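Local coordinates for protein putative poly(3-hydroxybutyrate) depolymerase LpqC (Bordetella parapertussis 12822, PDB 3D0K) that probably hydrolyses ester bonds of poly(3-hydroxybutyrate) or related substrates as a serine hydrolase with an alpha/beta-hydrolase fold, at residues A[54-59]-A[82-87]; A[141-146]-A[282-287]; A[48-53]-A[135-140]; A[74-79]-A[276-281]. All blocks are in the same frame, centred on the assembly; numbering follows the deposited sequence.

Overall arrangement
The four contacts show how a sheet, the loops entering it and the helices on one face fit together in an alpha/beta hydrolase. Contact 1 joins two parallel strands; contact 2, its centre about 9 Å away, lays helix 273-286 over the next strand, with Val-58 N 2.7 Å from Tyr-143 O linking the two sites. Contact 4 pairs that same helix with helix 75-81, its centre about 9 Å from that of contact 2; Trp-74 and Phe-145 meet between them. Contact 3 ties loops at the start of the strands and touches contact 1 through Tyr-50, centres about 9 Å apart, but not contact 4. Strand 142-147 runs toward Ser-148, the probable nucleophile of a Ser-148, His-271, Asp-216 triad.

Contact 1 (A[54-59]-A[82-87])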
loop_
_atom_site.group_PDB
_atom_site.type_symbol
_atom_site.label_atom_id
_atom_site.label_comp_id
_atom_site.label_asym_id
_atom_site.label_seq_id
_atom_site.Cartn_x
_atom_site.Cartn_y
_atom_site.Cartn_z
ATOM N N ARG A 54 -15.915 -6.696 -11.147
ATOM C CA ARG A 54 -15.661 -6.990 -9.735
ATOM C C ARG A 54 -14.415 -6.273 -9.249
ATOM O O ARG A 54 -13.550 -5.911 -10.053
ATOM C CB ARG A 54 -15.556 -8.514 -9.509
ATOM C CG ARG A 54 -16.775 -9.294 -10.031
ATOM C CD ARG A 54 -17.778 -9.607 -8.969
ATOM N NE ARG A 54 -17.674 -8.740 -7.814
ATOM C CZ ARG A 54 -18.233 -8.986 -6.631
ATOM N NH1 ARG A 54 -18.049 -8.120 -5.630
ATOM N NH2 ARG A 54 -18.969 -10.100 -6.445
ATOM N N PRO A 55 -14.283 -6.075 -7.919
ATOM C CA PRO A 55 -13.131 -5.303 -7.434
ATOM C C PRO A 55 -11.707 -5.874 -7.759
ATOM O O PRO A 55 -11.509 -7.092 -7.927
ATOM C CB PRO A 55 -13.335 -5.317 -5.907
ATOM C CG PRO A 55 -14.830 -5.468 -5.739
ATOM C CD PRO A 55 -15.187 -6.469 -6.826
ATOM N N VAL A 56 -10.725 -4.968 -7.809
ATOM C CA VAL A 56 -9.314 -5.338 -7.939
ATOM C C VAL A 56 -8.669 -4.905 -6.664
ATOM O O VAL A 56 -8.911 -3.801 -6.233
ATOM C CB VAL A 56 -8.661 -4.572 -9.071
ATOM C CG1 VAL A 56 -7.122 -4.850 -9.106
ATOM C CG2 VAL A 56 -9.411 -4.947 -10.388
ATOM N N VAL A 57 -7.948 -5.809 -6.015
ATOM C CA VAL A 57 -7.213 -5.440 -4.802
ATOM C C VAL A 57 -5.705 -5.437 -5.104
ATOM O O VAL A 57 -5.150 -6.426 -5.531
ATOM C CB VAL A 57 -7.544 -6.402 -3.640
ATOM C CG1 VAL A 57 -6.785 -5.903 -2.391
ATOM C CG2 VAL A 57 -9.110 -6.469 -3.446
ATOM N N VAL A 58 -5.052 -4.291 -4.919
ATOM C CA VAL A 58 -3.591 -4.195 -5.112
ATOM C C VAL A 58 -3.021 -4.470 -3.696
ATOM O O VAL A 58 -3.433 -3.833 -2.745
ATOM C CB VAL A 58 -3.186 -2.834 -5.632
ATOM C CG1 VAL A 58 -1.659 -2.705 -5.768
ATOM C CG2 VAL A 58 -3.859 -2.550 -7.046
ATOM N N VAL A 59 -2.112 -5.426 -3.576
ATOM C CA VAL A 59 -1.565 -5.799 -2.254
ATOM C C VAL A 59 -0.075 -5.528 -2.244
ATOM O O VAL A 59 0.652 -6.086 -3.084
ATOM C CB VAL A 59 -1.855 -7.299 -1.984
ATOM C CG1 VAL A 59 -1.164 -7.764 -0.746
ATOM C CG2 VAL A 59 -3.360 -7.550 -1.909
ATOM N N LYS A 82 -14.916 -12.800 -5.122
ATOM C CA LYS A 82 -14.582 -12.657 -6.569
ATOM C C LYS A 82 -13.745 -11.377 -6.797
ATOM O O LYS A 82 -14.143 -10.481 -7.509
ATOM C CB LYS A 82 -15.832 -12.693 -7.438
ATOM C CG LYS A 82 -16.734 -13.939 -7.198
ATOM C CD LYS A 82 -15.906 -15.195 -7.241
ATOM C CE LYS A 82 -16.787 -16.441 -7.022
ATOM N NZ LYS A 82 -15.921 -17.519 -6.453
ATOM N N LEU A 83 -12.585 -11.330 -6.172
ATOM C CA LEU A 83 -11.695 -10.197 -6.297
ATOM C C LEU A 83 -10.531 -10.606 -7.167
ATOM O O LEU A 83 -10.013 -11.708 -6.991
ATOM C CB LEU A 83 -11.097 -9.872 -4.917
ATOM C CG LEU A 83 -12.126 -9.821 -3.768
ATOM C CD1 LEU A 83 -11.421 -9.726 -2.424
ATOM C CD2 LEU A 83 -13.077 -8.639 -4.009
ATOM N N LEU A 84 -10.025 -9.673 -7.988
ATOM C CA LEU A 84 -8.769 -9.910 -8.690
ATOM C C LEU A 84 -7.606 -9.404 -7.809
ATOM O O LEU A 84 -7.573 -8.248 -7.428
ATOM C CB LEU A 84 -8.785 -9.161 -10.010
ATOM C CG LEU A 84 -7.492 -9.303 -10.845
ATOM C CD1 LEU A 84 -7.326 -10.766 -11.324
ATOM C CD2 LEU A 84 -7.556 -8.287 -12.035
ATOM N N ILE A 85 -6.689 -10.284 -7.440
ATOM C CA ILE A 85 -5.572 -9.883 -6.568
ATOM C C ILE A 85 -4.317 -9.596 -7.362
ATOM O O ILE A 85 -3.905 -10.436 -8.167
ATOM C CB ILE A 85 -5.252 -11.007 -5.520
ATOM C CG1 ILE A 85 -6.522 -11.389 -4.731
ATOM C CG2 ILE A 85 -4.091 -10.537 -4.554
ATOM C CD1 ILE A 85 -7.304 -10.229 -4.048
ATOM N N VAL A 86 -3.724 -8.406 -7.175
ATOM C CA VAL A 86 -2.493 -8.050 -7.872
ATOM C C VAL A 86 -1.499 -7.572 -6.837
ATOM O O VAL A 86 -1.749 -6.546 -6.154
ATOM C CB VAL A 86 -2.731 -6.880 -8.870
ATOM C CG1 VAL A 86 -1.444 -6.435 -9.510
ATOM C CG2 VAL A 86 -3.766 -7.298 -9.969
ATOM N N ALA A 87 -0.377 -8.287 -6.750
ATOM C CA ALA A 87 0.682 -7.942 -5.818
ATOM C C ALA A 87 1.958 -7.512 -6.580
ATOM O O ALA A 87 2.788 -8.379 -6.936
ATOM C CB ALA A 87 0.935 -9.090 -4.880
#
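Strands 56-59 and 84-87 run parallel, their short axes 4.7 Å apart at closest approach and inclined by 22°. Four backbone hydrogen bonds join them in the staggered pattern of a parallel pair: Leu-84 N gives to Pro-55 O, Val-57 N to Leu-84 O, Val-86 N to Val-57 O and Val-59 N to Val-86 O. A CA-H...O contact from Val-58 CA also reaches Val-86 O, at 3.2 Å. On one face Ile-85 CG1, beside its own backbone N (chi1 -54°), carries CD1 to 3.9 Å from Val-57 CB. Leu-83 lays CD2 against the Pro-55 ring, 3.8 Å from Pro-55 CB. The other face carries Val-56 beside Leu-84, and Val-56 CG1 touches Val-86 CG2. Lys-82 O lies over one face of the Arg-54 guanidinium and 3.1 Å from Arg-54 CB, buried with no polar partner in the model. Helix 122-133 packs on the face of Val-56, Val-58 and Val-86, while Phe-285 of helix 273-286 reaches Pro-55, Val-57 and Leu-83. Strand 56-60, helices 67-73 and 75-81 and strand 84-89 form a beta-alpha-beta crossover, here within the alpha-beta-alpha sandwich of an alpha/beta hydrolase.

Contact 2 (A[141-146]-A[282-287])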
loop_
_atom_site.group_PDB
_atom_site.type_symbol
_atom_site.label_atom_id
_atom_site.label_comp_id
_atom_site.label_asym_id
_atom_site.label_seq_id
_atom_site.Cartn_x
_atom_site.Cartn_y
_atom_site.Cartn_z
ATOM N N GLN A 141 -13.636 -0.021 -9.054
ATOM C CA GLN A 141 -13.399 -0.123 -7.611
ATOM C C GLN A 141 -12.079 -0.820 -7.330
ATOM O O GLN A 141 -12.000 -2.045 -7.327
ATOM C CB GLN A 141 -14.546 -0.833 -6.860
ATOM C CG GLN A 141 -15.936 -0.792 -7.512
ATOM C CD GLN A 141 -16.680 -2.133 -7.318
ATOM O OE1 GLN A 141 -17.295 -2.366 -6.264
ATOM N NE2 GLN A 141 -16.593 -3.034 -8.328
ATOM N N VAL A 142 -11.047 -0.036 -7.065
ATOM C CA VAL A 142 -9.761 -0.599 -6.808
ATOM C C VAL A 142 -9.457 -0.341 -5.338
ATOM O O VAL A 142 -9.605 0.764 -4.857
ATOM C CB VAL A 142 -8.672 0.058 -7.690
ATOM C CG1 VAL A 142 -7.310 -0.454 -7.296
ATOM C CG2 VAL A 142 -8.944 -0.142 -9.189
ATOM N N TYR A 143 -8.997 -1.373 -4.655
ATOM C CA TYR A 143 -8.649 -1.301 -3.248
ATOM C C TYR A 143 -7.127 -1.468 -3.097
ATOM O O TYR A 143 -6.529 -2.310 -3.766
ATOM C CB TYR A 143 -9.367 -2.438 -2.544
ATOM C CG TYR A 143 -10.868 -2.305 -2.498
ATOM C CD1 TYR A 143 -11.666 -2.600 -3.635
ATOM C CD2 TYR A 143 -11.509 -1.895 -1.303
ATOM C CE1 TYR A 143 -13.055 -2.498 -3.554
ATOM C CE2 TYR A 143 -12.903 -1.801 -1.201
ATOM C CZ TYR A 143 -13.660 -2.099 -2.338
ATOM O OH TYR A 143 -15.015 -2.006 -2.304
ATOM N N LEU A 144 -6.459 -0.600 -2.317
ATOM C CA LEU A 144 -5.021 -0.660 -2.213
ATOM C C LEU A 144 -4.695 -0.973 -0.726
ATOM O O LEU A 144 -5.149 -0.250 0.179
ATOM C CB LEU A 144 -4.433 0.691 -2.594
ATOM C CG LEU A 144 -2.932 0.851 -2.314
ATOM C CD1 LEU A 144 -2.125 -0.220 -3.123
ATOM C CD2 LEU A 144 -2.461 2.277 -2.705
ATOM N N PHE A 145 -3.971 -2.064 -0.504
ATOM C CA PHE A 145 -3.586 -2.515 0.851
ATOM C C PHE A 145 -2.079 -2.684 0.915
ATOM O O PHE A 145 -1.461 -3.157 -0.046
ATOM C CB PHE A 145 -4.246 -3.848 1.143
ATOM C CG PHE A 145 -3.702 -4.539 2.389
ATOM C CD1 PHE A 145 -4.176 -4.201 3.656
ATOM C CD2 PHE A 145 -2.720 -5.497 2.273
ATOM C CE1 PHE A 145 -3.717 -4.847 4.780
ATOM C CE2 PHE A 145 -2.224 -6.146 3.382
ATOM C CZ PHE A 145 -2.730 -5.829 4.657
ATOM N N GLY A 146 -1.442 -2.332 2.047
ATOM C CA GLY A 146 -0.031 -2.574 2.174
ATOM C C GLY A 146 0.209 -2.912 3.645
ATOM O O GLY A 146 -0.460 -2.329 4.503
ATOM N N SER A 282 -12.113 -8.464 5.589
ATOM C CA SER A 282 -13.358 -8.481 6.348
ATOM C C SER A 282 -13.977 -7.075 6.450
ATOM O O SER A 282 -15.172 -6.907 6.295
ATOM C CB SER A 282 -13.122 -9.048 7.774
ATOM O OG SER A 282 -14.359 -9.105 8.497
ATOM N N LEU A 283 -13.155 -6.069 6.721
ATOM C CA LEU A 283 -13.648 -4.732 6.893
ATOM C C LEU A 283 -14.204 -4.195 5.563
ATOM O O LEU A 283 -15.273 -3.578 5.539
ATOM C CB LEU A 283 -12.525 -3.823 7.422
ATOM C CG LEU A 283 -12.199 -3.988 8.888
ATOM C CD1 LEU A 283 -10.800 -3.348 9.129
ATOM C CD2 LEU A 283 -13.358 -3.410 9.797
ATOM N N TRP A 284 -13.499 -4.479 4.462
ATOM C CA TRP A 284 -13.850 -3.971 3.145
ATOM C C TRP A 284 -14.999 -4.733 2.519
ATOM O O TRP A 284 -15.865 -4.152 1.865
ATOM C CB TRP A 284 -12.646 -4.118 2.197
ATOM C CG TRP A 284 -11.635 -3.033 2.296
ATOM C CD1 TRP A 284 -11.792 -1.793 2.884
ATOM C CD2 TRP A 284 -10.330 -3.059 1.740
ATOM N NE1 TRP A 284 -10.631 -1.058 2.733
ATOM C CE2 TRP A 284 -9.722 -1.807 2.025
ATOM C CE3 TRP A 284 -9.597 -4.023 1.000
ATOM C CZ2 TRP A 284 -8.433 -1.473 1.558
ATOM C CZ3 TRP A 284 -8.276 -3.701 0.604
ATOM C CH2 TRP A 284 -7.727 -2.439 0.864
ATOM N N PHE A 285 -14.981 -6.041 2.648
ATOM C CA PHE A 285 -15.945 -6.825 1.887
ATOM C C PHE A 285 -17.027 -7.498 2.680
ATOM O O PHE A 285 -18.068 -7.793 2.127
ATOM C CB PHE A 285 -15.236 -7.795 0.965
ATOM C CG PHE A 285 -14.287 -7.108 0.039
ATOM C CD1 PHE A 285 -14.758 -6.226 -0.947
ATOM C CD2 PHE A 285 -12.924 -7.258 0.208
ATOM C CE1 PHE A 285 -13.880 -5.547 -1.774
ATOM C CE2 PHE A 285 -12.012 -6.574 -0.629
ATOM C CZ PHE A 285 -12.486 -5.717 -1.631
ATOM N N ASP A 286 -16.790 -7.736 3.968
ATOM C CA ASP A 286 -17.887 -8.139 4.878
ATOM C C ASP A 286 -18.476 -6.986 5.689
ATOM O O ASP A 286 -19.471 -7.170 6.404
ATOM C CB ASP A 286 -17.416 -9.213 5.852
ATOM C CG ASP A 286 -17.135 -10.522 5.173
ATOM O OD1 ASP A 286 -17.562 -10.676 4.016
ATOM O OD2 ASP A 286 -16.539 -11.418 5.814
ATOM N N GLY A 287 -17.836 -5.825 5.636
ATOM C CA GLY A 287 -18.287 -4.645 6.349
ATOM C C GLY A 287 -18.203 -4.765 7.860
ATOM O O GLY A 287 -19.005 -4.188 8.575
HETATM O O HOH W 1 -16.546 -2.437 -0.149
#
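An aromatic cluster of Tyr-143, Trp-284 and Phe-285 fastens helix 273-286 onto strand 142-147 of the central sheet. Helix and strand run nearly antiparallel, at 164°, with their short axes 11.4 Å apart, a spacing bridged by the rings. The Tyr-143 and Trp-284 side chains reach past one another from opposite sides of the contact: Tyr-143 CD2 sits over the centre of one indole face, 3.5 Å from Trp-284 CD2, and Tyr-143 CB makes a CH-pi contact over the six-membered ring. The two ring planes are oblique, at 54°. A chi1 of -68° sets Tyr-143 CG anti to its carbonyl carbon, where it meets both Trp-284 CE3 and Phe-285 CZ. Phe-285 approaches Tyr-143 edge-to-face, with CZ over the centre of the phenol ring and CE1 3.5 Å from Tyr-143 CZ. Farther along the strand, Leu-144 O lies in the indole plane, 3.5 Å from Trp-284 CH2, and Phe-145 CB comes 3.8 Å from Trp-284 CH2. One water joins Tyr-143 OH, at 2.7 Å, to Trp-284 O, to which it donates. His-167 adds another edge-to-face partner for Tyr-143. A helix near the C-terminus, packed nearly antiparallel over the strand leading to the probable nucleophile elbow, belongs to the alpha/beta-hydrolase fold.

Contact 3 (A[48-53]-A[135-140]); sequences YGYTPD and EIADCE
Two loops meet at Pro-52 and Ala-137, whose CA atoms lie 3.9 Å apart, and one backbone hydrogen bond holds them: Asp-138 N to Pro-52 O, 2.9 Å and nearly straight at 172°, the donor tilted from the carbonyl plane. Pro-52 O probably also accepts from a water that in turn accepts from Cys-139 N, so a second point of the 135-140 loop is reached through the water. Pro-52 CA makes a CA-H...O contact with Ile-136 O at 3.5 Å. The same Ile-136 oxygen lies in the plane of the Tyr-50 ring at its edge, 3.6 Å from Tyr-50 CE1. Tyr-50 OH lies 3.3 Å from Ala-137 CB and is hydrogen-bonded to Arg-54 O. A chi1 of 51° puts Asp-138 CG between its backbone N and carbonyl carbon, and the carboxylate lies against the Pro-52 carbonyl, OD2 3.3 Å from Pro-52 O, two acceptors with no bond between them. Within 48-53, Thr-51 OG1 donates to Asp-53 OD1 at 2.6 Å, on the syn side but well out of the carboxylate plane. Tyr-50 and Ala-137 rest on Val-56 of strand 56-60, Tyr-50 and Ile-136 on Leu-84 of strand 84-89, and Ile-136 and Ala-137 on Ile-131 of helix 122-133.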
loop_
_atom_site.group_PDB
_atom_site.type_symbol
_atom_site.label_atom_id
_atom_site.label_comp_id
_atom_site.label_asym_id
_atom_site.label_seq_id
_atom_site.Cartn_x
_atom_site.Cartn_y
_atom_site.Cartn_z
ATOM N N TYR A 48 -12.009 -18.333 -9.848
ATOM C CA TYR A 48 -13.073 -18.708 -10.778
ATOM C C TYR A 48 -14.260 -17.782 -10.534
ATOM O O TYR A 48 -14.536 -17.402 -9.412
ATOM C CB TYR A 48 -13.493 -20.148 -10.582
ATOM C CG TYR A 48 -12.400 -21.084 -10.989
ATOM C CD1 TYR A 48 -12.103 -21.280 -12.335
ATOM C CD2 TYR A 48 -11.704 -21.816 -10.043
ATOM C CE1 TYR A 48 -11.109 -22.171 -12.753
ATOM C CE2 TYR A 48 -10.694 -22.715 -10.445
ATOM C CZ TYR A 48 -10.419 -22.877 -11.798
ATOM O OH TYR A 48 -9.435 -23.735 -12.189
ATOM N N GLY A 49 -14.880 -17.342 -11.615
ATOM C CA GLY A 49 -16.047 -16.533 -11.489
ATOM C C GLY A 49 -15.738 -15.054 -11.440
ATOM O O GLY A 49 -16.668 -14.261 -11.284
ATOM N N TYR A 50 -14.457 -14.680 -11.557
ATOM C CA TYR A 50 -14.091 -13.278 -11.703
ATOM C C TYR A 50 -14.679 -12.723 -13.005
ATOM O O TYR A 50 -14.552 -13.322 -14.055
ATOM C CB TYR A 50 -12.568 -13.074 -11.668
ATOM C CG TYR A 50 -12.277 -11.591 -11.633
ATOM C CD1 TYR A 50 -11.848 -10.919 -12.785
ATOM C CD2 TYR A 50 -12.555 -10.848 -10.486
ATOM C CE1 TYR A 50 -11.667 -9.537 -12.782
ATOM C CE2 TYR A 50 -12.384 -9.452 -10.473
ATOM C CZ TYR A 50 -11.939 -8.819 -11.631
ATOM O OH TYR A 50 -11.767 -7.449 -11.633
ATOM N N THR A 51 -15.345 -11.588 -12.925
ATOM C CA THR A 51 -15.823 -10.879 -14.111
ATOM C C THR A 51 -15.275 -9.430 -13.985
ATOM O O THR A 51 -14.935 -8.993 -12.871
ATOM C CB THR A 51 -17.368 -10.948 -14.225
ATOM O OG1 THR A 51 -17.959 -10.307 -13.099
ATOM C CG2 THR A 51 -17.843 -12.388 -14.185
ATOM N N PRO A 52 -15.127 -8.716 -15.118
ATOM C CA PRO A 52 -14.436 -7.398 -15.101
ATOM C C PRO A 52 -15.068 -6.305 -14.238
ATOM O O PRO A 52 -14.413 -5.321 -13.921
ATOM C CB PRO A 52 -14.431 -6.952 -16.573
ATOM C CG PRO A 52 -14.778 -8.142 -17.366
ATOM C CD PRO A 52 -15.541 -9.121 -16.474
ATOM N N ASP A 53 -16.316 -6.468 -13.826
ATOM C CA ASP A 53 -16.964 -5.464 -12.958
ATOM C C ASP A 53 -16.596 -5.608 -11.490
ATOM O O ASP A 53 -16.928 -4.737 -10.669
ATOM C CB ASP A 53 -18.486 -5.609 -13.075
ATOM C CG ASP A 53 -18.945 -7.044 -12.894
ATOM O OD1 ASP A 53 -18.664 -7.897 -13.756
ATOM O OD2 ASP A 53 -19.611 -7.316 -11.891
ATOM N N GLU A 135 -8.676 -5.062 -20.792
ATOM C CA GLU A 135 -10.115 -5.390 -20.622
ATOM C C GLU A 135 -10.265 -6.541 -19.622
ATOM O O GLU A 135 -11.232 -7.314 -19.693
ATOM C CB GLU A 135 -10.832 -5.715 -21.957
ATOM C CG GLU A 135 -11.010 -4.518 -22.922
ATOM C CD GLU A 135 -11.831 -4.880 -24.167
ATOM O OE1 GLU A 135 -11.346 -5.650 -25.052
ATOM O OE2 GLU A 135 -12.983 -4.411 -24.275
ATOM N N ILE A 136 -9.289 -6.673 -18.725
ATOM C CA ILE A 136 -9.337 -7.708 -17.691
ATOM C C ILE A 136 -10.286 -7.237 -16.573
ATOM O O ILE A 136 -11.065 -8.025 -16.009
ATOM C CB ILE A 136 -7.906 -8.039 -17.175
ATOM C CG1 ILE A 136 -7.098 -8.794 -18.252
ATOM C CG2 ILE A 136 -7.959 -8.815 -15.848
ATOM C CD1 ILE A 136 -7.687 -10.162 -18.681
ATOM N N ALA A 137 -10.219 -5.952 -16.245
ATOM C CA ALA A 137 -11.060 -5.408 -15.197
ATOM C C ALA A 137 -11.354 -3.980 -15.519
ATOM O O ALA A 137 -10.485 -3.282 -16.078
ATOM C CB ALA A 137 -10.336 -5.510 -13.821
ATOM N N ASP A 138 -12.547 -3.490 -15.176
ATOM C CA ASP A 138 -12.755 -2.082 -15.476
ATOM C C ASP A 138 -12.132 -1.109 -14.472
ATOM O O ASP A 138 -12.018 0.071 -14.777
ATOM C CB ASP A 138 -14.184 -1.715 -15.846
ATOM C CG ASP A 138 -15.165 -2.216 -14.880
ATOM O OD1 ASP A 138 -16.243 -2.712 -15.346
ATOM O OD2 ASP A 138 -14.849 -2.111 -13.659
ATOM N N CYS A 139 -11.668 -1.625 -13.328
ATOM C CA CYS A 139 -10.918 -0.821 -12.348
ATOM C C CYS A 139 -11.708 0.406 -11.845
ATOM O O CYS A 139 -11.137 1.461 -11.571
ATOM C CB CYS A 139 -9.540 -0.430 -12.895
ATOM S SG CYS A 139 -8.481 -1.853 -13.179
ATOM N N GLU A 140 -13.025 0.242 -11.739
ATOM C CA GLU A 140 -13.907 1.218 -11.124
ATOM C C GLU A 140 -13.720 1.174 -9.627
ATOM O O GLU A 140 -13.714 2.204 -8.990
ATOM C CB GLU A 140 -15.370 0.850 -11.391
ATOM C CG GLU A 140 -16.304 2.043 -11.632
ATOM C CD GLU A 140 -16.218 2.537 -13.070
ATOM O OE1 GLU A 140 -15.370 1.997 -13.817
ATOM O OE2 GLU A 140 -16.990 3.460 -13.452
HETATM O O HOH W 2 -13.120 -4.025 -11.889
#

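Contact 4 (A[74-79]-A[276-281]); sequences WIPAAD and MSQVCA
Apolar packing forms one part of the contact of Trp-74 and helix 75-81 with helix 273-286. Ala-77 and Ala-281 meet methyl to methyl, their CB atoms 3.6 Å apart, and the short side chains let the two helices come close: the CA atoms of this pair lie 6.4 Å apart. Trp-74 extends the apolar patch with the six-membered part of its indole. Trp-74 CZ3 is 3.7 Å from Ala-281 CB, and Trp-74 CH2 is 4.2 Å from Cys-280 CB; both methylene and methyl approach the ring obliquely.

Polar contacts centre on Ser-277. Its carbonyl oxygen stands over one indole face, 3.6 Å above the plane and displaced toward the rim, while the same oxygen accepts the helical bond from Ala-281 N. Ser-277 OG lies 3.1 Å from Trp-74 NE1, and is hydrogen-bonded to Gly-273 O one turn earlier in its own helix.

A water bridges the two helices. It accepts from Ala-77 N, at 3.0 Å, and from Gln-278 NE2, joining the backbone of Ala-77 to a side chain of the other helix. The Gln-278 chain is bent at chi2, and NE2 also packs near Pro-76 CG, the two side chains crossing at about a right angle.

Phe-145 meets Trp-74 edge-to-face and touches Ser-277 and Cys-280 from strand 142-147. Two helices side by side on one face of the sheet are an element of the alpha-beta-alpha sandwich of alpha/beta-hydrolases.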
loop_
_atom_site.group_PDB
_atom_site.type_symbol
_atom_site.label_atom_id
_atom_site.label_comp_id
_atom_site.label_asym_id
_atom_site.label_seq_id
_atom_site.Cartn_x
_atom_site.Cartn_y
_atom_site.Cartn_z
ATOM N N TRP A 74 -4.455 -13.457 0.350
ATOM C CA TRP A 74 -5.726 -12.929 -0.140
ATOM C C TRP A 74 -6.604 -13.912 -0.938
ATOM O O TRP A 74 -7.716 -13.555 -1.328
ATOM C CB TRP A 74 -5.493 -11.665 -0.971
ATOM C CG TRP A 74 -5.192 -10.464 -0.096
ATOM C CD1 TRP A 74 -3.983 -10.147 0.531
ATOM C CD2 TRP A 74 -6.129 -9.487 0.307
ATOM N NE1 TRP A 74 -4.126 -8.964 1.264
ATOM C CE2 TRP A 74 -5.438 -8.553 1.149
ATOM C CE3 TRP A 74 -7.494 -9.259 -0.002
ATOM C CZ2 TRP A 74 -6.078 -7.431 1.693
ATOM C CZ3 TRP A 74 -8.129 -8.142 0.548
ATOM C CH2 TRP A 74 -7.409 -7.242 1.392
ATOM N N ILE A 75 -6.103 -15.118 -1.203
ATOM C CA ILE A 75 -6.895 -16.122 -1.936
ATOM C C ILE A 75 -8.302 -16.436 -1.346
ATOM O O ILE A 75 -9.312 -16.400 -2.072
ATOM C CB ILE A 75 -6.077 -17.388 -2.259
ATOM C CG1 ILE A 75 -5.006 -17.048 -3.348
ATOM C CG2 ILE A 75 -7.013 -18.543 -2.759
ATOM C CD1 ILE A 75 -3.960 -18.201 -3.521
ATOM N N PRO A 76 -8.386 -16.761 -0.051
ATOM C CA PRO A 76 -9.725 -17.078 0.450
ATOM C C PRO A 76 -10.738 -15.935 0.292
ATOM O O PRO A 76 -11.871 -16.181 -0.122
ATOM C CB PRO A 76 -9.469 -17.424 1.930
ATOM C CG PRO A 76 -7.986 -17.839 1.948
ATOM C CD PRO A 76 -7.350 -16.891 1.006
ATOM N N ALA A 77 -10.324 -14.699 0.573
ATOM C CA ALA A 77 -11.197 -13.536 0.346
ATOM C C ALA A 77 -11.534 -13.369 -1.169
ATOM O O ALA A 77 -12.668 -13.012 -1.514
ATOM C CB ALA A 77 -10.546 -12.230 0.943
ATOM N N ALA A 78 -10.554 -13.623 -2.057
ATOM C CA ALA A 78 -10.765 -13.479 -3.517
ATOM C C ALA A 78 -11.759 -14.515 -3.972
ATOM O O ALA A 78 -12.619 -14.238 -4.802
ATOM C CB ALA A 78 -9.446 -13.658 -4.296
ATOM N N ASP A 79 -11.649 -15.722 -3.429
ATOM C CA ASP A 79 -12.590 -16.805 -3.837
ATOM C C ASP A 79 -14.013 -16.486 -3.372
ATOM O O ASP A 79 -14.988 -16.752 -4.098
ATOM C CB ASP A 79 -12.157 -18.116 -3.197
ATOM C CG ASP A 79 -10.943 -18.714 -3.874
ATOM O OD1 ASP A 79 -10.619 -18.315 -5.012
ATOM O OD2 ASP A 79 -10.297 -19.595 -3.264
HETATM N N MSE A 276 -3.530 -9.460 9.121
HETATM C CA MSE A 276 -3.942 -8.100 8.837
HETATM C C MSE A 276 -4.621 -8.048 7.450
HETATM O O MSE A 276 -5.583 -7.291 7.255
HETATM C CB MSE A 276 -2.777 -7.104 8.915
HETATM C CG MSE A 276 -2.129 -7.016 10.325
HETATM SE SE MSE A 276 -3.405 -6.164 11.635
HETATM C CE MSE A 276 -3.086 -4.325 11.016
ATOM N N SER A 277 -4.143 -8.874 6.519
ATOM C CA SER A 277 -4.808 -9.072 5.228
ATOM C C SER A 277 -6.266 -9.557 5.388
ATOM O O SER A 277 -7.166 -9.030 4.733
ATOM C CB SER A 277 -4.032 -10.050 4.318
ATOM O OG SER A 277 -2.772 -9.519 3.951
ATOM N N GLN A 278 -6.492 -10.565 6.216
ATOM C CA GLN A 278 -7.823 -11.132 6.368
ATOM C C GLN A 278 -8.772 -10.193 7.132
ATOM O O GLN A 278 -9.981 -10.145 6.869
ATOM C CB GLN A 278 -7.717 -12.515 7.026
ATOM C CG GLN A 278 -6.827 -13.474 6.237
ATOM C CD GLN A 278 -7.346 -14.890 6.225
ATOM O OE1 GLN A 278 -7.407 -15.564 7.264
ATOM N NE2 GLN A 278 -7.721 -15.371 5.028
ATOM N N VAL A 279 -8.212 -9.425 8.057
ATOM C CA VAL A 279 -8.982 -8.396 8.755
ATOM C C VAL A 279 -9.399 -7.301 7.799
ATOM O O VAL A 279 -10.504 -6.828 7.845
ATOM C CB VAL A 279 -8.175 -7.853 9.934
ATOM C CG1 VAL A 279 -8.755 -6.541 10.474
ATOM C CG2 VAL A 279 -8.035 -8.964 11.009
ATOM N N CYS A 280 -8.460 -6.845 6.971
ATOM C CA CYS A 280 -8.738 -5.820 5.963
ATOM C C CYS A 280 -9.832 -6.226 4.964
ATOM O O CYS A 280 -10.689 -5.409 4.615
ATOM C CB CYS A 280 -7.440 -5.440 5.227
ATOM S SG CYS A 280 -7.715 -3.954 4.193
ATOM N N ALA A 281 -9.770 -7.484 4.519
ATOM C CA ALA A 281 -10.752 -8.083 3.621
ATOM C C ALA A 281 -12.101 -8.118 4.294
ATOM O O ALA A 281 -13.112 -7.861 3.643
ATOM C CB ALA A 281 -10.333 -9.461 3.242
HETATM O O HOH W 3 -8.032 -13.959 2.350
#